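Local coordinates for methyltransferase 1 (Methanosarcina barkeri, PDB 2I2X) that catalyses the transfer of the methyl group of methanol to the cob(I)amide carried by its corrinoid protein partner in methanogenesis, at the interface of chains A and C and the interface of chains A and B. Numbering follows the deposited sequence. Chains: chain A/B, Methyltransferase 1; chain C, Methyltransferase 1.

The two contacts belong to the MtaB2MtaC2 heterotetramer and lie about 16 Å apart, measured between the centres of their C-alpha atoms. Contact 1 joins one MtaB (chain A) to the N-terminal segment of MtaC (chain C); contact 2 joins the two MtaB copies (chains A and B) across a two-fold axis. They share chain A but no residue or helix: contact 1 uses the ends of helices 55-76 and 95-116, whereas contact 2 uses helices 325-345 and 349-361. The start of MtaC thus lies close to the MtaB dimer seam, and the two interfaces probably support each other in holding the tetramer together.

Contact 1: the interface of chains A and C. Residues chain A 73-74, 77-79, 116, 118; chain C 11-14, 16.
C:Tyr16 of the corrinoid protein MtaC plugs into the TIM-barrel subunit MtaB, hiding 82 Å² of its surface between the ends of two MtaB helices. Its phenol hydroxyl donates a hydrogen bond to the backbone carbonyl of A:Phe78, with OH 2.6 Å from O. The hydroxyl comes in from above the carbonyl plane, 34° out of it, rather than along a lone pair. A:Ile118 crosses the ring at about a right angle and meets its tip, CB standing 3.4 Å from the C:Tyr16 OH. A:Val74 approaches one ring face near the rim, its CB 4.0 Å above the plane, while C:Thr14 CG2, from within MtaC, lies over the opposite face near its rim. The edge meets main-chain polar atoms: A:Tyr116 O lies in the ring plane, 3.3 Å from CE1 of C:Tyr16, and A:Tyr116 CB packs beside CD1.

A second backbone link precedes the tyrosine. C:Thr14 N donates to A:Gly77 O at 3.0 Å along a lone pair. This bond is nearly straight (164° at H). A:Gly77, just past helix 55-76, has a positive phi, which probably helps present its carbonyl; the adjacent carbonyls of A:Gly77 and A:Phe78 thus take C:Thr14 N and, two residues on, the C:Tyr16 hydroxyl. Further out, the A:Pro79 ring lies against the end of MtaC helix 6-12, CD 3.5 Å from C:Val12 O. In C:Tyr16 itself, CG stands anti to the carbonyl carbon (chi1 -69°), which directs the phenol from the start of helix 16-19 into MtaB.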
loop_
_atom_site.group_PDB
_atom_site.type_symbol
_atom_site.label_atom_id
_atom_site.label_comp_id
_atom_site.label_asym_id
_atom_site.label_seq_id
_atom_site.Cartn_x
_atom_site.Cartn_y
_atom_site.Cartn_z
ATOM N N MET A 73 -5.387 7.778 -12.444
ATOM C CA MET A 73 -6.642 8.430 -12.129
ATOM C C MET A 73 -7.588 8.344 -13.318
ATOM O O MET A 73 -8.770 8.065 -13.134
ATOM C CB MET A 73 -6.430 9.888 -11.710
ATOM C CG MET A 73 -5.718 10.103 -10.360
ATOM S SD MET A 73 -6.390 9.118 -9.001
ATOM C CE MET A 73 -7.561 10.269 -8.475
ATOM N N VAL A 74 -7.079 8.546 -14.533
ATOM C CA VAL A 74 -7.963 8.580 -15.692
ATOM C C VAL A 74 -8.347 7.150 -16.106
ATOM O O VAL A 74 -9.434 6.924 -16.621
ATOM C CB VAL A 74 -7.414 9.459 -16.894
ATOM C CG1 VAL A 74 -7.140 10.935 -16.432
ATOM C CG2 VAL A 74 -6.173 8.855 -17.501
ATOM N N GLY A 77 -11.236 6.241 -13.784
ATOM C CA GLY A 77 -12.393 7.131 -13.883
ATOM C C GLY A 77 -12.524 8.160 -12.770
ATOM O O GLY A 77 -13.583 8.749 -12.585
ATOM N N PHE A 78 -11.458 8.391 -12.026
ATOM C CA PHE A 78 -11.544 9.339 -10.899
ATOM C C PHE A 78 -11.602 10.779 -11.395
ATOM O O PHE A 78 -10.832 11.151 -12.281
ATOM C CB PHE A 78 -10.407 9.098 -9.905
ATOM C CG PHE A 78 -10.474 7.740 -9.248
ATOM C CD1 PHE A 78 -11.651 7.319 -8.610
ATOM C CD2 PHE A 78 -9.375 6.861 -9.285
ATOM C CE1 PHE A 78 -11.721 6.089 -7.999
ATOM C CE2 PHE A 78 -9.436 5.619 -8.664
ATOM C CZ PHE A 78 -10.606 5.238 -8.015
ATOM N N PRO A 79 -12.534 11.582 -10.868
ATOM C CA PRO A 79 -12.741 12.942 -11.395
ATOM C C PRO A 79 -11.784 14.037 -10.872
ATOM O O PRO A 79 -11.770 15.134 -11.437
ATOM C CB PRO A 79 -14.182 13.269 -10.934
ATOM C CG PRO A 79 -14.246 12.652 -9.589
ATOM C CD PRO A 79 -13.480 11.300 -9.771
ATOM N N TYR A 116 -8.425 15.181 -20.807
ATOM C CA TYR A 116 -9.507 14.446 -20.185
ATOM C C TYR A 116 -10.458 15.288 -19.338
ATOM O O TYR A 116 -11.530 14.816 -18.988
ATOM C CB TYR A 116 -8.932 13.333 -19.311
ATOM C CG TYR A 116 -7.947 12.379 -19.978
ATOM C CD1 TYR A 116 -8.395 11.265 -20.699
ATOM C CD2 TYR A 116 -6.571 12.576 -19.861
ATOM C CE1 TYR A 116 -7.489 10.377 -21.302
ATOM C CE2 TYR A 116 -5.661 11.698 -20.443
ATOM C CZ TYR A 116 -6.129 10.601 -21.170
ATOM O OH TYR A 116 -5.228 9.737 -21.749
ATOM N N ILE A 118 -9.881 16.107 -16.144
ATOM C CA ILE A 118 -9.713 15.776 -14.749
ATOM C C ILE A 118 -9.248 17.032 -13.979
ATOM O O ILE A 118 -8.356 17.742 -14.429
ATOM C CB ILE A 118 -8.678 14.619 -14.569
ATOM C CG1 ILE A 118 -8.491 14.276 -13.089
ATOM C CG2 ILE A 118 -7.329 14.942 -15.258
ATOM C CD1 ILE A 118 -7.676 13.026 -12.856
ATOM N N LYS C 11 -20.826 14.117 -11.224
ATOM C CA LYS C 11 -19.863 14.581 -10.220
ATOM C C LYS C 11 -18.967 13.509 -9.611
ATOM O O LYS C 11 -17.832 13.799 -9.215
ATOM C CB LYS C 11 -20.581 15.261 -9.044
ATOM C CG LYS C 11 -20.907 16.746 -9.222
ATOM C CD LYS C 11 -21.605 17.367 -7.979
ATOM C CE LYS C 11 -20.677 17.438 -6.778
ATOM N NZ LYS C 11 -21.456 17.748 -5.501
ATOM N N VAL C 12 -19.502 12.292 -9.472
ATOM C CA VAL C 12 -18.796 11.213 -8.754
ATOM C C VAL C 12 -17.702 10.499 -9.562
ATOM O O VAL C 12 -16.651 10.162 -9.022
ATOM C CB VAL C 12 -19.788 10.194 -8.109
ATOM C CG1 VAL C 12 -19.032 8.956 -7.590
ATOM C CG2 VAL C 12 -20.577 10.850 -6.982
ATOM N N LEU C 13 -17.917 10.254 -10.842
ATOM C CA LEU C 13 -16.887 9.572 -11.616
ATOM C C LEU C 13 -17.056 10.018 -13.063
ATOM O O LEU C 13 -18.039 10.654 -13.389
ATOM C CB LEU C 13 -17.030 8.034 -11.476
ATOM C CG LEU C 13 -18.380 7.439 -11.952
ATOM C CD1 LEU C 13 -18.379 7.174 -13.465
ATOM C CD2 LEU C 13 -18.822 6.180 -11.200
ATOM N N THR C 14 -16.100 9.675 -13.916
ATOM C CA THR C 14 -16.176 9.951 -15.339
ATOM C C THR C 14 -15.587 8.774 -16.159
ATOM O O THR C 14 -14.422 8.409 -15.981
ATOM C CB THR C 14 -15.333 11.208 -15.671
ATOM O OG1 THR C 14 -15.797 12.328 -14.912
ATOM C CG2 THR C 14 -15.361 11.520 -17.209
ATOM N N TYR C 16 -13.893 8.379 -18.788
ATOM C CA TYR C 16 -13.020 9.124 -19.707
ATOM C C TYR C 16 -12.966 8.577 -21.114
ATOM O O TYR C 16 -12.713 9.334 -22.048
ATOM C CB TYR C 16 -11.621 9.221 -19.132
ATOM C CG TYR C 16 -11.559 10.113 -17.904
ATOM C CD1 TYR C 16 -11.608 11.504 -18.020
ATOM C CD2 TYR C 16 -11.448 9.564 -16.627
ATOM C CE1 TYR C 16 -11.536 12.343 -16.869
ATOM C CE2 TYR C 16 -11.392 10.366 -15.478
ATOM C CZ TYR C 16 -11.427 11.764 -15.595
ATOM O OH TYR C 16 -11.349 12.568 -14.443
#

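Contact 2: the interface of chains A and B. Residues chain A 335, 338-339, 342-343, 346, 352; chain B 289, 301, 339, 352, 355-356, 358-359.
A:Leu339 forms the apolar centre of this two-fold MtaB dimer interface, hiding 94 Å² against chain B. With CG anti to the backbone N (chi1 -176°), it lies alongside B:Met356, both pointing the same way, and its CD1 is 3.9 Å from the B:Met356 CG. The same methyl meets B:Leu355 CB. Nearby, A:Leu352 and B:Leu352 cross at about a right angle, joined through their CD1 methyls at 3.9 Å.

A:Thr342 borders this core. Its CG2, anti to the backbone N, rests obliquely on B:Leu358 CB at 3.9 Å and on B:Leu355 CD1, while OG1 turns back to donate to A:Ala338 O at 2.8 Å, so the hydroxyl is satisfied within its own helix. An alanine here would probably loosen the packing on B:Leu355 and B:Leu358, because CG2 would be lost along with the hydroxyl's bond to the helix. A:Thr346 extends the row, its CG2 meeting B:Leu358 CD2 tip to tip.

Toward the rim, A:Tyr335 and B:Lys289 run alongside in opposite directions, touching through their CB atoms at 3.6 Å. The polar group follows: B:Asn301 OD1 accepts from B:Ser359 OG, yet as modelled it also sits 2.8 Å from A:Tyr335 O, a clash of two acceptors. The amide may be flipped; ND2 would then face both A:Tyr335 O and B:Ser359 OG, and the serine hydroxyl would have to accept.

Helix 325-345 of chain A lies against helix 349-361 of chain B, flanked at the rim by loop residues B:Lys289 and B:Asn301, and symmetry repeats the pairing.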
loop_
_atom_site.group_PDB
_atom_site.type_symbol
_atom_site.label_atom_id
_atom_site.label_comp_id
_atom_site.label_asym_id
_atom_site.label_seq_id
_atom_site.Cartn_x
_atom_site.Cartn_y
_atom_site.Cartn_z
ATOM N N TYR A 335 -10.703 5.902 -4.112
ATOM C CA TYR A 335 -11.875 5.101 -3.850
ATOM C C TYR A 335 -12.489 5.472 -2.497
ATOM O O TYR A 335 -13.710 5.527 -2.360
ATOM C CB TYR A 335 -11.515 3.612 -3.912
ATOM C CG TYR A 335 -11.739 2.941 -5.255
ATOM C CD1 TYR A 335 -13.003 2.943 -5.861
ATOM C CD2 TYR A 335 -10.705 2.270 -5.900
ATOM C CE1 TYR A 335 -13.230 2.315 -7.076
ATOM C CE2 TYR A 335 -10.919 1.640 -7.124
ATOM C CZ TYR A 335 -12.185 1.670 -7.718
ATOM O OH TYR A 335 -12.413 1.001 -8.923
ATOM N N ALA A 338 -14.458 8.257 -3.201
ATOM C CA ALA A 338 -15.666 7.978 -3.968
ATOM C C ALA A 338 -16.847 7.541 -3.059
ATOM O O ALA A 338 -18.005 7.923 -3.290
ATOM C CB ALA A 338 -15.396 6.967 -5.110
ATOM N N LEU A 339 -16.530 6.812 -2.001
ATOM C CA LEU A 339 -17.503 6.367 -1.002
ATOM C C LEU A 339 -18.083 7.574 -0.308
ATOM O O LEU A 339 -19.318 7.737 -0.167
ATOM C CB LEU A 339 -16.823 5.439 0.030
ATOM C CG LEU A 339 -17.761 4.840 1.080
ATOM C CD1 LEU A 339 -18.793 3.893 0.413
ATOM C CD2 LEU A 339 -16.988 4.151 2.244
ATOM N N THR A 342 -20.320 9.656 -2.657
ATOM C CA THR A 342 -21.624 8.998 -2.869
ATOM C C THR A 342 -22.584 9.264 -1.690
ATOM O O THR A 342 -23.805 9.394 -1.874
ATOM C CB THR A 342 -21.429 7.444 -3.035
ATOM O OG1 THR A 342 -20.587 7.178 -4.153
ATOM C CG2 THR A 342 -22.751 6.708 -3.244
ATOM N N ALA A 343 -22.025 9.271 -0.478
ATOM C CA ALA A 343 -22.743 9.624 0.746
ATOM C C ALA A 343 -23.286 11.041 0.628
ATOM O O ALA A 343 -24.468 11.305 0.917
ATOM C CB ALA A 343 -21.828 9.496 1.958
ATOM N N THR A 346 -26.162 11.393 -1.930
ATOM C CA THR A 346 -27.396 10.754 -1.561
ATOM C C THR A 346 -27.841 11.204 -0.184
ATOM O O THR A 346 -28.770 10.626 0.371
ATOM C CB THR A 346 -27.269 9.200 -1.595
ATOM O OG1 THR A 346 -26.256 8.759 -0.654
ATOM C CG2 THR A 346 -26.951 8.735 -3.018
ATOM N N LEU A 352 -22.577 8.303 7.770
ATOM C CA LEU A 352 -21.294 7.708 7.441
ATOM C C LEU A 352 -20.232 8.383 8.279
ATOM O O LEU A 352 -19.407 7.701 8.904
ATOM C CB LEU A 352 -20.997 7.775 5.929
ATOM C CG LEU A 352 -19.638 7.199 5.492
ATOM C CD1 LEU A 352 -19.507 5.733 5.917
ATOM C CD2 LEU A 352 -19.398 7.386 4.008
ATOM N N LYS B 289 -10.594 -2.040 -3.436
ATOM C CA LYS B 289 -9.782 -0.828 -3.267
ATOM C C LYS B 289 -8.525 -1.026 -2.392
ATOM O O LYS B 289 -7.596 -0.224 -2.452
ATOM C CB LYS B 289 -10.651 0.296 -2.717
ATOM C CG LYS B 289 -10.885 0.194 -1.211
ATOM C CD LYS B 289 -11.787 1.283 -0.761
ATOM C CE LYS B 289 -12.070 1.284 0.757
ATOM N NZ LYS B 289 -13.056 2.463 1.018
ATOM N N ASN B 301 -14.972 -0.226 -4.300
ATOM C CA ASN B 301 -15.834 -0.187 -3.132
ATOM C C ASN B 301 -16.960 -1.187 -3.229
ATOM O O ASN B 301 -17.319 -1.825 -2.226
ATOM C CB ASN B 301 -16.464 1.204 -2.916
ATOM C CG ASN B 301 -15.454 2.274 -2.486
ATOM O OD1 ASN B 301 -15.431 3.377 -3.047
ATOM N ND2 ASN B 301 -14.636 1.957 -1.504
ATOM N N LEU B 339 -14.975 -0.338 9.997
ATOM C CA LEU B 339 -16.053 0.542 9.515
ATOM C C LEU B 339 -17.296 -0.323 9.314
ATOM O O LEU B 339 -18.383 -0.001 9.795
ATOM C CB LEU B 339 -15.656 1.210 8.204
ATOM C CG LEU B 339 -16.651 2.236 7.706
ATOM C CD1 LEU B 339 -16.767 3.434 8.683
ATOM C CD2 LEU B 339 -16.304 2.714 6.293
ATOM N N LEU B 352 -24.767 1.476 4.189
ATOM C CA LEU B 352 -23.359 1.444 3.844
ATOM C C LEU B 352 -23.163 0.477 2.686
ATOM O O LEU B 352 -22.458 0.792 1.733
ATOM C CB LEU B 352 -22.482 1.120 5.059
ATOM C CG LEU B 352 -20.947 1.047 4.845
ATOM C CD1 LEU B 352 -20.317 2.309 4.167
ATOM C CD2 LEU B 352 -20.184 0.651 6.107
ATOM N N LEU B 355 -24.212 2.299 -0.337
ATOM C CA LEU B 355 -23.281 3.343 -0.657
ATOM C C LEU B 355 -22.085 2.739 -1.396
ATOM O O LEU B 355 -21.635 3.285 -2.401
ATOM C CB LEU B 355 -22.831 3.982 0.651
ATOM C CG LEU B 355 -23.246 5.370 1.156
ATOM C CD1 LEU B 355 -24.346 6.099 0.366
ATOM C CD2 LEU B 355 -23.568 5.293 2.623
ATOM N N MET B 356 -21.604 1.592 -0.917
ATOM C CA MET B 356 -20.485 0.913 -1.550
ATOM C C MET B 356 -20.846 0.489 -2.948
ATOM O O MET B 356 -20.074 0.674 -3.890
ATOM C CB MET B 356 -20.024 -0.299 -0.732
ATOM C CG MET B 356 -19.464 0.078 0.601
ATOM S SD MET B 356 -19.179 -1.190 1.844
ATOM C CE MET B 356 -20.557 -2.230 1.640
ATOM N N LEU B 358 -23.205 1.677 -4.920
ATOM C CA LEU B 358 -23.516 2.824 -5.789
ATOM C C LEU B 358 -22.245 3.587 -6.253
ATOM O O LEU B 358 -22.171 4.066 -7.388
ATOM C CB LEU B 358 -24.552 3.757 -5.113
ATOM C CG LEU B 358 -25.070 4.925 -5.957
ATOM C CD1 LEU B 358 -25.656 4.427 -7.272
ATOM C CD2 LEU B 358 -26.111 5.694 -5.201
ATOM N N SER B 359 -21.253 3.664 -5.374
ATOM C CA SER B 359 -19.931 4.181 -5.692
ATOM C C SER B 359 -19.471 3.750 -7.108
ATOM O O SER B 359 -18.962 4.571 -7.898
ATOM C CB SER B 359 -18.966 3.682 -4.625
ATOM O OG SER B 359 -17.612 3.663 -5.055
#